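Local coordinates for encapsidation protein (Lactococcus phage asccphi28, PDB 7JQP) that probably couples ATP hydrolysis to translocation of double-stranded DNA, working as the ring-forming ATPase of a phage genome-packaging motor, at residues A[21-26]-A[220-225]; A[162-167]-A[195-200]; A[203-208]-A[257-262]; A[261-266]-A[343-348]. All blocks are in the same frame, centred on the assembly; numbering follows the deposited sequence.

Contact 1: A[21-26]-A[220-225]; sequences IFLVVG and YCVQFV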
# COMPACT_ATOMS: atom_id res chain seq x y z
N ILE A 21 -0.61 -12.51 -36.54
CA ILE A 21 -1.06 -12.83 -35.19
C ILE A 21 -0.67 -14.27 -34.89
O ILE A 21 -1.01 -15.18 -35.66
CB ILE A 21 -2.58 -12.62 -35.03
CG1 ILE A 21 -2.94 -11.17 -35.31
CG2 ILE A 21 -3.02 -13.04 -33.63
CD1 ILE A 21 -4.43 -10.87 -35.26
N PHE A 22 0.01 -14.48 -33.77
CA PHE A 22 0.48 -15.80 -33.37
C PHE A 22 0.12 -16.06 -31.92
O PHE A 22 0.14 -15.15 -31.08
CB PHE A 22 2.00 -15.92 -33.54
CG PHE A 22 2.51 -15.38 -34.84
CD1 PHE A 22 2.44 -16.13 -36.00
CD2 PHE A 22 3.04 -14.10 -34.91
CE1 PHE A 22 2.91 -15.63 -37.19
CE2 PHE A 22 3.50 -13.59 -36.10
CZ PHE A 22 3.44 -14.36 -37.24
N LEU A 23 -0.21 -17.32 -31.62
CA LEU A 23 -0.46 -17.78 -30.26
C LEU A 23 0.52 -18.90 -29.95
O LEU A 23 0.50 -19.94 -30.62
CB LEU A 23 -1.90 -18.26 -30.10
CG LEU A 23 -2.28 -18.77 -28.71
CD1 LEU A 23 -2.32 -17.63 -27.71
CD2 LEU A 23 -3.62 -19.49 -28.75
N VAL A 24 1.37 -18.68 -28.95
CA VAL A 24 2.39 -19.65 -28.55
C VAL A 24 2.06 -20.14 -27.15
O VAL A 24 2.03 -19.35 -26.20
CB VAL A 24 3.80 -19.03 -28.61
CG1 VAL A 24 4.85 -20.10 -28.35
CG2 VAL A 24 4.04 -18.36 -29.95
N VAL A 25 1.82 -21.44 -27.02
CA VAL A 25 1.43 -22.06 -25.76
C VAL A 25 2.42 -23.17 -25.45
O VAL A 25 2.89 -23.87 -26.36
CB VAL A 25 -0.01 -22.60 -25.80
CG1 VAL A 25 -0.42 -23.12 -24.43
CG2 VAL A 25 -0.97 -21.52 -26.27
N GLY A 26 2.73 -23.35 -24.17
CA GLY A 26 3.65 -24.38 -23.76
C GLY A 26 5.08 -23.90 -23.78
O GLY A 26 5.39 -22.71 -23.89
N TYR A 220 -5.30 -15.79 -37.61
CA TYR A 220 -4.21 -16.03 -36.68
C TYR A 220 -3.67 -17.44 -36.85
O TYR A 220 -4.29 -18.30 -37.46
CB TYR A 220 -4.66 -15.81 -35.22
CG TYR A 220 -5.73 -16.77 -34.76
CD1 TYR A 220 -5.40 -18.01 -34.22
CD2 TYR A 220 -7.08 -16.44 -34.85
CE1 TYR A 220 -6.38 -18.89 -33.79
CE2 TYR A 220 -8.06 -17.31 -34.43
CZ TYR A 220 -7.71 -18.53 -33.90
OH TYR A 220 -8.69 -19.39 -33.48
N CYS A 221 -2.48 -17.65 -36.27
CA CYS A 221 -1.77 -18.92 -36.31
C CYS A 221 -1.46 -19.35 -34.88
O CYS A 221 -1.05 -18.53 -34.06
CB CYS A 221 -0.48 -18.79 -37.12
SG CYS A 221 0.35 -20.35 -37.47
N VAL A 222 -1.66 -20.63 -34.59
CA VAL A 222 -1.43 -21.18 -33.26
C VAL A 222 -0.30 -22.20 -33.35
O VAL A 222 -0.33 -23.09 -34.20
CB VAL A 222 -2.70 -21.82 -32.67
CG1 VAL A 222 -2.40 -22.42 -31.30
CG2 VAL A 222 -3.82 -20.79 -32.58
N GLN A 223 0.69 -22.06 -32.47
CA GLN A 223 1.80 -22.99 -32.37
C GLN A 223 1.94 -23.45 -30.93
O GLN A 223 1.76 -22.66 -30.00
CB GLN A 223 3.11 -22.37 -32.86
CG GLN A 223 4.22 -23.41 -32.98
CD GLN A 223 5.60 -22.81 -32.91
OE1 GLN A 223 5.78 -21.70 -32.42
NE2 GLN A 223 6.61 -23.61 -33.25
N PHE A 224 2.28 -24.72 -30.75
CA PHE A 224 2.47 -25.32 -29.44
C PHE A 224 3.95 -25.64 -29.25
O PHE A 224 4.57 -26.25 -30.13
CB PHE A 224 1.64 -26.60 -29.31
CG PHE A 224 0.17 -26.39 -29.53
CD1 PHE A 224 -0.64 -25.89 -28.52
CD2 PHE A 224 -0.40 -26.68 -30.76
CE1 PHE A 224 -2.00 -25.70 -28.73
CE2 PHE A 224 -1.75 -26.49 -30.98
CZ PHE A 224 -2.55 -26.00 -29.96
N VAL A 225 4.51 -25.22 -28.12
CA VAL A 225 5.93 -25.39 -27.84
C VAL A 225 6.11 -26.54 -26.86
O VAL A 225 5.60 -26.49 -25.73
CB VAL A 225 6.56 -24.10 -27.30
CG1 VAL A 225 8.08 -24.25 -27.22
CG2 VAL A 225 6.18 -22.92 -28.16
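The ring of Phe-22 meets Cys-221, whose CB comes to 4.1 Å from ring atom CD1, and the ring of Phe-224 takes Val-25 CB near its own CD1. Tyr-220 is packed from within its own segment, with Val-222 CG2 in plane at the ring edge. These are neighbouring parallel strands, 21-26 and 221-225, in the central sheet of an ASCE-type P-loop ATPase. Phe-22, Val-24, Cys-221 and Gln-223 share one sheet face; Leu-23, Val-25, Val-222 and Phe-224 share the other. There Leu-23 and Val-222 run alongside each other in the same direction, with Leu-23 CB 4.0 Å from Val-222 CG2. Five backbone bonds tie the ladder, among them Gln-223 N to Leu-23 O, nearly straight at 174°. Strand 183-188 flanks Phe-22, its ring meeting that of Phe-185, while Gln-223 OE1 is held by Trp-9 NE1. Gly-26 ends the first strand where the probable Walker A loop begins, at backbone angles suited to glycine; its O accepts from Lys-32 NZ. At the other end Tyr-220 CB rests 3.6 Å from Ile-21 CG2.

Contact 2: A[162-167]-A[195-200]; sequences RNEFTV and NPIFAG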
# COMPACT_ATOMS: atom_id res chain seq x y z
N ARG A 162 -12.90 -8.12 -16.66
CA ARG A 162 -14.26 -8.08 -17.19
C ARG A 162 -14.23 -7.64 -18.65
O ARG A 162 -13.65 -6.60 -18.98
CB ARG A 162 -15.11 -7.12 -16.36
CG ARG A 162 -15.05 -7.38 -14.86
N ASN A 163 -14.86 -8.43 -19.51
CA ASN A 163 -14.86 -8.16 -20.95
C ASN A 163 -13.43 -7.97 -21.45
O ASN A 163 -13.11 -7.03 -22.18
CB ASN A 163 -15.73 -6.95 -21.28
CG ASN A 163 -16.21 -6.94 -22.71
OD1 ASN A 163 -16.09 -7.93 -23.43
ND2 ASN A 163 -16.77 -5.81 -23.14
N GLU A 164 -12.56 -8.89 -21.05
CA GLU A 164 -11.13 -8.73 -21.30
C GLU A 164 -10.83 -8.59 -22.79
O GLU A 164 -10.04 -7.73 -23.19
CB GLU A 164 -10.36 -9.91 -20.71
CG GLU A 164 -8.91 -10.00 -21.15
CD GLU A 164 -8.04 -10.72 -20.14
OE1 GLU A 164 -8.27 -10.54 -18.93
OE2 GLU A 164 -7.13 -11.46 -20.56
N PHE A 165 -11.45 -9.43 -23.63
CA PHE A 165 -11.09 -9.41 -25.04
C PHE A 165 -11.47 -8.08 -25.70
O PHE A 165 -10.75 -7.58 -26.56
CB PHE A 165 -11.74 -10.57 -25.79
CG PHE A 165 -10.93 -11.05 -26.96
CD1 PHE A 165 -9.81 -11.83 -26.75
CD2 PHE A 165 -11.28 -10.71 -28.25
CE1 PHE A 165 -9.05 -12.27 -27.82
CE2 PHE A 165 -10.52 -11.15 -29.32
CZ PHE A 165 -9.41 -11.93 -29.11
N THR A 166 -12.61 -7.51 -25.31
CA THR A 166 -12.97 -6.19 -25.84
C THR A 166 -11.95 -5.15 -25.40
O THR A 166 -11.56 -4.27 -26.18
CB THR A 166 -14.37 -5.80 -25.39
OG1 THR A 166 -15.32 -6.74 -25.89
CG2 THR A 166 -14.73 -4.41 -25.91
N VAL A 167 -11.49 -5.24 -24.14
CA VAL A 167 -10.44 -4.34 -23.67
C VAL A 167 -9.15 -4.58 -24.45
O VAL A 167 -8.44 -3.64 -24.80
CB VAL A 167 -10.24 -4.51 -22.16
CG1 VAL A 167 -9.07 -3.66 -21.67
CG2 VAL A 167 -11.51 -4.16 -21.40
N ASN A 195 -11.30 -19.94 -21.06
CA ASN A 195 -10.64 -18.67 -20.81
C ASN A 195 -11.06 -17.65 -21.85
O ASN A 195 -11.32 -18.00 -23.01
CB ASN A 195 -9.11 -18.84 -20.83
CG ASN A 195 -8.58 -19.23 -22.19
OD1 ASN A 195 -8.39 -18.38 -23.06
ND2 ASN A 195 -8.35 -20.52 -22.40
N PRO A 196 -11.14 -16.37 -21.48
CA PRO A 196 -11.67 -15.37 -22.42
C PRO A 196 -10.84 -15.19 -23.68
O PRO A 196 -11.40 -15.01 -24.77
CB PRO A 196 -11.70 -14.08 -21.58
CG PRO A 196 -10.65 -14.30 -20.53
CD PRO A 196 -10.75 -15.76 -20.19
N ILE A 197 -9.50 -15.23 -23.57
CA ILE A 197 -8.66 -15.00 -24.74
C ILE A 197 -8.92 -16.06 -25.80
O ILE A 197 -9.04 -15.75 -27.00
CB ILE A 197 -7.18 -14.95 -24.34
CG1 ILE A 197 -6.92 -13.80 -23.36
CG2 ILE A 197 -6.30 -14.79 -25.58
CD1 ILE A 197 -7.40 -12.44 -23.84
N PHE A 198 -9.01 -17.33 -25.40
CA PHE A 198 -9.28 -18.38 -26.38
C PHE A 198 -10.66 -18.19 -27.01
O PHE A 198 -10.86 -18.52 -28.19
CB PHE A 198 -9.16 -19.77 -25.78
CG PHE A 198 -7.75 -20.32 -25.81
CD1 PHE A 198 -6.66 -19.47 -25.75
CD2 PHE A 198 -7.53 -21.68 -25.97
CE1 PHE A 198 -5.37 -19.97 -25.79
CE2 PHE A 198 -6.24 -22.18 -26.02
CZ PHE A 198 -5.16 -21.32 -25.93
N ALA A 199 -11.63 -17.69 -26.24
CA ALA A 199 -12.97 -17.49 -26.77
C ALA A 199 -12.99 -16.38 -27.81
O ALA A 199 -13.53 -16.54 -28.91
CB ALA A 199 -13.94 -17.18 -25.64
N GLY A 200 -12.36 -15.24 -27.50
CA GLY A 200 -12.33 -14.14 -28.45
C GLY A 200 -11.66 -14.51 -29.76
O GLY A 200 -12.13 -14.14 -30.84
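Phe-165 lays its ring flat on Gly-200, and this is the tight part of the contact. The first turn of helix 164-175 meets the short helix 196-201 of the P-loop ATPase fold, with Phe-165 against the latter's C-terminal end. Gly-200 CA sits 3.5 Å from the ring centroid and only 6° off the ring normal, a CH-pi contact centred on the face; with no side chain on the glycine, the ring reaches the helix backbone itself. Gly-200 C lies over the same face, closest to CZ. A neighbouring subunit closes on this tight part: its Asn-245 packs on Phe-165 and donates through ND2 to Gly-200 O. Ile-197 crosses Phe-165 at about a right angle, its CD1 3.8 Å from Phe-165 CD1. That same methyl also lies 3.4 Å from Glu-164 OE2. Glu-164 has CG anti to the backbone N (chi1 168°), which puts CG beside Ile-197 CD1; the extended chain then carries the carboxylate on past it. Its charge is met by Arg-56, in a salt bridge through OE2, while OE1 accepts from Ile-161 N.

The packing is looser toward the start of the segments. Pro-196 CG comes no nearer than 4.4 Å to Glu-164 CB, and Asn-163, partly exposed, makes no contact with segment 195-200. The two N-cap asparagines also differ. Asn-163 OD1 accepts from Thr-166 OG1 rather than from a helix amide, whereas Asn-195 makes the N-cap bond, OD1 accepting from Phe-198 N at 2.6 Å.

Contact 3: A[203-208]-A[257-262]; sequences YYLTHE and ENIRTP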
# COMPACT_ATOMS: atom_id res chain seq x y z
N TYR A 203 -10.69 -19.99 -30.87
CA TYR A 203 -9.93 -21.23 -30.88
C TYR A 203 -10.43 -22.17 -29.78
O TYR A 203 -10.52 -21.77 -28.62
CB TYR A 203 -8.44 -20.97 -30.69
CG TYR A 203 -7.65 -22.25 -30.79
CD1 TYR A 203 -7.54 -22.91 -32.00
CD2 TYR A 203 -7.04 -22.81 -29.67
CE1 TYR A 203 -6.84 -24.09 -32.11
CE2 TYR A 203 -6.33 -24.00 -29.78
CZ TYR A 203 -6.23 -24.63 -31.00
OH TYR A 203 -5.53 -25.80 -31.13
N TYR A 204 -10.73 -23.40 -30.16
CA TYR A 204 -11.07 -24.47 -29.23
C TYR A 204 -9.87 -25.40 -29.11
O TYR A 204 -9.40 -25.93 -30.12
CB TYR A 204 -12.31 -25.22 -29.73
CG TYR A 204 -12.67 -26.46 -28.95
CD1 TYR A 204 -13.34 -26.38 -27.74
CD2 TYR A 204 -12.34 -27.72 -29.43
CE1 TYR A 204 -13.67 -27.52 -27.03
CE2 TYR A 204 -12.67 -28.86 -28.73
CZ TYR A 204 -13.33 -28.76 -27.53
OH TYR A 204 -13.66 -29.90 -26.83
N LEU A 205 -9.37 -25.58 -27.90
CA LEU A 205 -8.16 -26.37 -27.69
C LEU A 205 -8.50 -27.85 -27.62
O LEU A 205 -9.34 -28.27 -26.82
CB LEU A 205 -7.44 -25.92 -26.41
CG LEU A 205 -6.19 -26.69 -26.00
CD1 LEU A 205 -5.11 -26.55 -27.05
CD2 LEU A 205 -5.67 -26.19 -24.66
N THR A 206 -7.86 -28.64 -28.47
CA THR A 206 -8.09 -30.07 -28.56
C THR A 206 -6.74 -30.78 -28.62
O THR A 206 -5.76 -30.25 -29.15
CB THR A 206 -8.95 -30.43 -29.77
OG1 THR A 206 -9.04 -31.86 -29.90
CG2 THR A 206 -8.38 -29.84 -31.05
N HIS A 207 -6.70 -31.99 -28.06
CA HIS A 207 -5.45 -32.75 -28.02
C HIS A 207 -4.91 -33.04 -29.41
O HIS A 207 -3.69 -33.13 -29.60
CB HIS A 207 -5.65 -34.05 -27.24
CG HIS A 207 -5.59 -33.87 -25.76
ND1 HIS A 207 -4.43 -33.52 -25.10
CD2 HIS A 207 -6.54 -34.01 -24.80
CE1 HIS A 207 -4.68 -33.44 -23.80
NE2 HIS A 207 -5.95 -33.73 -23.60
N GLU A 208 -5.79 -33.23 -30.40
CA GLU A 208 -5.33 -33.53 -31.75
C GLU A 208 -4.53 -32.36 -32.31
O GLU A 208 -3.53 -32.55 -33.02
CB GLU A 208 -6.52 -33.84 -32.67
CG GLU A 208 -7.41 -35.03 -32.26
CD GLU A 208 -8.09 -34.86 -30.92
OE1 GLU A 208 -8.14 -33.71 -30.41
OE2 GLU A 208 -8.56 -35.86 -30.35
N GLU A 257 -1.50 -30.36 -19.01
CA GLU A 257 -1.98 -31.34 -18.04
C GLU A 257 -3.50 -31.48 -18.12
O GLU A 257 -4.02 -32.59 -18.20
CB GLU A 257 -1.53 -30.93 -16.64
CG GLU A 257 -1.97 -31.85 -15.52
CD GLU A 257 -1.43 -31.41 -14.18
OE1 GLU A 257 -1.25 -30.19 -13.97
OE2 GLU A 257 -1.18 -32.28 -13.32
N ASN A 258 -4.21 -30.35 -18.13
CA ASN A 258 -5.67 -30.35 -18.27
C ASN A 258 -6.06 -29.25 -19.24
O ASN A 258 -5.75 -28.08 -19.01
CB ASN A 258 -6.36 -30.11 -16.92
CG ASN A 258 -7.85 -30.41 -16.97
OD1 ASN A 258 -8.40 -30.67 -18.03
ND2 ASN A 258 -8.51 -30.31 -15.82
N ILE A 259 -6.76 -29.62 -20.32
CA ILE A 259 -7.23 -28.64 -21.29
C ILE A 259 -8.69 -28.26 -21.05
O ILE A 259 -9.27 -27.53 -21.86
CB ILE A 259 -7.01 -29.11 -22.73
CG1 ILE A 259 -7.90 -30.32 -23.07
CG2 ILE A 259 -5.55 -29.47 -22.98
CD1 ILE A 259 -7.83 -30.73 -24.53
N ARG A 260 -9.29 -28.75 -19.97
CA ARG A 260 -10.65 -28.35 -19.58
C ARG A 260 -11.64 -28.55 -20.73
O ARG A 260 -12.36 -27.64 -21.13
CB ARG A 260 -10.65 -26.90 -19.08
CG ARG A 260 -9.99 -26.70 -17.72
CD ARG A 260 -11.00 -26.89 -16.58
NE ARG A 260 -12.04 -25.86 -16.61
CZ ARG A 260 -13.17 -25.88 -15.91
NH1 ARG A 260 -13.44 -26.90 -15.10
NH2 ARG A 260 -14.03 -24.88 -16.02
N THR A 261 -11.66 -29.77 -21.25
CA THR A 261 -12.58 -30.11 -22.33
C THR A 261 -14.01 -30.01 -21.82
O THR A 261 -14.31 -30.48 -20.71
CB THR A 261 -12.29 -31.53 -22.82
OG1 THR A 261 -10.88 -31.73 -22.97
CG2 THR A 261 -12.97 -31.79 -24.16
N PRO A 262 -14.94 -29.43 -22.59
CA PRO A 262 -16.32 -29.35 -22.12
C PRO A 262 -17.13 -30.60 -22.46
O PRO A 262 -16.78 -31.37 -23.36
CB PRO A 262 -16.89 -28.14 -22.89
CG PRO A 262 -15.72 -27.48 -23.57
CD PRO A 262 -14.71 -28.57 -23.77
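Ile-259 drives its CD1 methyl over one face of the His-207 imidazole, 3.8 Å from the ring centroid and 26° off the normal. The methyl is displaced toward the rim, nearest to CD2 at 3.5 Å, so the CH-pi contact is off-centre. CG1 of Ile-259 takes the crowded position between the backbone N and the carbonyl carbon (chi1 67°), and the chain beyond it is extended, carrying CD1 to the imidazole. The branch methyl CG2 lies mainly against Leu-205: the two side chains cross obliquely, with Leu-205 CD2 3.7 Å from Ile-259 CG2. Next to Ile-259 the loop is shaped by an Asx turn, in which Asn-258 OD1 accepts from Arg-260 N at 2.9 Å, the donor standing well above the amide carbonyl plane. Arg-260 itself makes a cation-pi contact with Phe-194. The contact joins the segment leading into helix 207-212, close to the ATPase sheet, to the chain that runs on toward the smaller, six-stranded sheet. Tyr-204 meets that chain with a ring edge. It and Pro-262 run antiparallel past one another, the proline CD lying in the ring plane 3.6 Å from CE1. Helix 352-365 packs against the same tyrosine through Phe-355 and Leu-356. Thr-261 crosses Tyr-204 at about a right angle, its CG2 methyl 3.3 Å from the phenol OH.

Contact 4: A[261-266]-A[343-348]; sequences TPYFKH and QQNMVY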
# COMPACT_ATOMS: atom_id res chain seq x y z
N THR A 261 -11.66 -29.77 -21.25
CA THR A 261 -12.58 -30.11 -22.33
C THR A 261 -14.01 -30.01 -21.82
O THR A 261 -14.31 -30.48 -20.71
CB THR A 261 -12.29 -31.53 -22.82
OG1 THR A 261 -10.88 -31.73 -22.97
CG2 THR A 261 -12.97 -31.79 -24.16
N PRO A 262 -14.94 -29.43 -22.59
CA PRO A 262 -16.32 -29.35 -22.12
C PRO A 262 -17.13 -30.60 -22.46
O PRO A 262 -16.78 -31.37 -23.36
CB PRO A 262 -16.89 -28.14 -22.89
CG PRO A 262 -15.72 -27.48 -23.57
CD PRO A 262 -14.71 -28.57 -23.77
N TYR A 263 -18.21 -30.80 -21.71
CA TYR A 263 -19.14 -31.89 -21.99
C TYR A 263 -20.12 -31.45 -23.07
O TYR A 263 -20.60 -30.31 -23.07
CB TYR A 263 -19.91 -32.35 -20.74
CG TYR A 263 -19.03 -32.91 -19.63
CD1 TYR A 263 -18.26 -34.05 -19.84
CD2 TYR A 263 -19.02 -32.35 -18.36
CE1 TYR A 263 -17.46 -34.57 -18.84
CE2 TYR A 263 -18.23 -32.87 -17.35
CZ TYR A 263 -17.46 -33.99 -17.60
OH TYR A 263 -16.67 -34.52 -16.60
N PHE A 264 -20.45 -32.36 -24.00
CA PHE A 264 -21.30 -32.03 -25.14
C PHE A 264 -22.45 -33.02 -25.26
O PHE A 264 -22.24 -34.24 -25.23
CB PHE A 264 -20.47 -32.04 -26.44
CG PHE A 264 -19.34 -31.04 -26.45
CD1 PHE A 264 -19.57 -29.71 -26.75
CD2 PHE A 264 -18.04 -31.45 -26.17
CE1 PHE A 264 -18.53 -28.80 -26.77
CE2 PHE A 264 -17.00 -30.54 -26.19
CZ PHE A 264 -17.24 -29.22 -26.49
N LYS A 265 -23.67 -32.50 -25.40
CA LYS A 265 -24.86 -33.33 -25.58
C LYS A 265 -25.95 -32.46 -26.20
O LYS A 265 -25.92 -31.23 -26.10
CB LYS A 265 -25.35 -33.92 -24.25
CG LYS A 265 -26.45 -34.97 -24.36
CD LYS A 265 -25.93 -36.35 -24.70
CE LYS A 265 -25.40 -37.06 -23.44
NZ LYS A 265 -24.78 -38.38 -23.75
N HIS A 266 -26.91 -33.11 -26.86
CA HIS A 266 -28.02 -32.43 -27.52
C HIS A 266 -29.35 -32.80 -26.87
O HIS A 266 -29.61 -33.98 -26.60
CB HIS A 266 -28.08 -32.77 -29.01
CG HIS A 266 -29.26 -32.16 -29.71
ND1 HIS A 266 -30.42 -32.86 -29.95
CD2 HIS A 266 -29.45 -30.91 -30.20
CE1 HIS A 266 -31.28 -32.06 -30.57
NE2 HIS A 266 -30.71 -30.88 -30.73
N GLN A 343 -19.17 -21.72 -16.16
CA GLN A 343 -17.76 -21.65 -15.79
C GLN A 343 -17.23 -23.01 -15.36
O GLN A 343 -16.14 -23.43 -15.77
CB GLN A 343 -17.58 -20.62 -14.67
CG GLN A 343 -17.10 -19.22 -15.04
CD GLN A 343 -15.70 -19.22 -15.63
OE1 GLN A 343 -15.06 -20.27 -15.77
NE2 GLN A 343 -15.16 -18.03 -15.85
N GLN A 344 -17.98 -23.71 -14.52
CA GLN A 344 -17.71 -25.11 -14.23
C GLN A 344 -18.27 -25.97 -15.35
O GLN A 344 -19.23 -25.60 -16.02
CB GLN A 344 -18.33 -25.52 -12.91
CG GLN A 344 -18.23 -24.49 -11.81
CD GLN A 344 -18.43 -25.09 -10.44
OE1 GLN A 344 -17.95 -26.19 -10.14
NE2 GLN A 344 -19.20 -24.41 -9.61
N ASN A 345 -17.66 -27.14 -15.56
CA ASN A 345 -18.12 -28.05 -16.61
C ASN A 345 -19.35 -28.82 -16.12
O ASN A 345 -19.35 -30.05 -15.99
CB ASN A 345 -17.01 -29.01 -17.02
CG ASN A 345 -17.22 -29.57 -18.42
OD1 ASN A 345 -18.22 -29.27 -19.08
ND2 ASN A 345 -16.31 -30.43 -18.85
N MSE A 346 -20.41 -28.07 -15.85
CA MSE A 346 -21.64 -28.63 -15.30
C MSE A 346 -22.82 -28.59 -16.28
O MSE A 346 -23.93 -29.01 -15.94
CB MSE A 346 -22.04 -27.89 -14.01
CG MSE A 346 -21.16 -28.15 -12.79
SE MSE A 346 -21.85 -27.13 -11.26
CE MSE A 346 -20.80 -27.88 -9.79
N VAL A 347 -22.58 -28.08 -17.49
CA VAL A 347 -23.62 -27.94 -18.49
C VAL A 347 -23.20 -28.66 -19.76
O VAL A 347 -22.01 -28.86 -20.03
CB VAL A 347 -23.94 -26.45 -18.79
CG1 VAL A 347 -24.26 -25.70 -17.50
CG2 VAL A 347 -22.79 -25.79 -19.53
N TYR A 348 -24.20 -29.04 -20.56
CA TYR A 348 -23.98 -29.70 -21.84
C TYR A 348 -24.02 -28.66 -22.96
O TYR A 348 -24.96 -27.86 -23.03
CB TYR A 348 -25.03 -30.78 -22.11
CG TYR A 348 -24.88 -32.06 -21.32
CD1 TYR A 348 -23.88 -32.97 -21.62
CD2 TYR A 348 -25.76 -32.37 -20.29
CE1 TYR A 348 -23.74 -34.14 -20.91
CE2 TYR A 348 -25.63 -33.54 -19.58
CZ TYR A 348 -24.63 -34.43 -19.90
OH TYR A 348 -24.48 -35.60 -19.19
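The side-chain amide of Asn-345 covers one face of the Tyr-263 ring, the two planes only 19° apart. ND2 is 3.3 Å above the ring plane and offset toward the rim, while the backbone O of the same asparagine lies in plane at the ring edge, 3.3 Å from CE2. The amide also grips the backbone: OD1 accepts from Tyr-263 N at 3.0 Å, with the donor in the carbonyl plane on a lone pair. One residue therefore holds both the main chain and the ring of Tyr-263. ND2 comes close to Thr-261 O too, but the angle is poor for a hydrogen bond.

Asn-345 is the centre of an inverse gamma turn just past the end of helix 328-343. From that turn its CG extends anti to the backbone N (chi1 -157°), bringing the amide to the opposing loop. The second group of contacts forms around Tyr-348, where the chain enters strand 348-349 at one border of the six-stranded sheet. Lys-265 CG stands over one face of this ring, 4.3 Å above its plane and toward the rim, and Tyr-263 CB lies 4.1 Å from Tyr-348 CD1.

Farther out, the backbone of Tyr-348 is bonded to Tyr-295 and Tyr-297 of strand 293-300, and its ring meets that of Tyr-296. The backbone of Tyr-263 is bonded to His-349, while the phenyl of Phe-264 packs on Pro-352 and Phe-355 of helix 352-365.

Overall arrangement
Contacts 1 and 2 both belong to the ATPase core, their centres about 17 Å apart, with Phe-198 of helix 196-201 packing on Leu-23 and Val-25 of the central sheet. Contact 3 lies about 14 Å from contact 1, and Phe-224 of strand 221-225 touches both Tyr-203 and Leu-205. Contact 4 shares Thr-261 and Pro-262 with contact 3 and carries the path on to the six-stranded sheet; it stays clear of contact 1, the nearest atoms about 12 Å apart. Along the chain, contact 2 falls between the two strands of contact 1, whereas the segments of contacts 1 and 3 alternate. Contacts 3 and 4 thus bridge the ATP-binding fold and the second sheet.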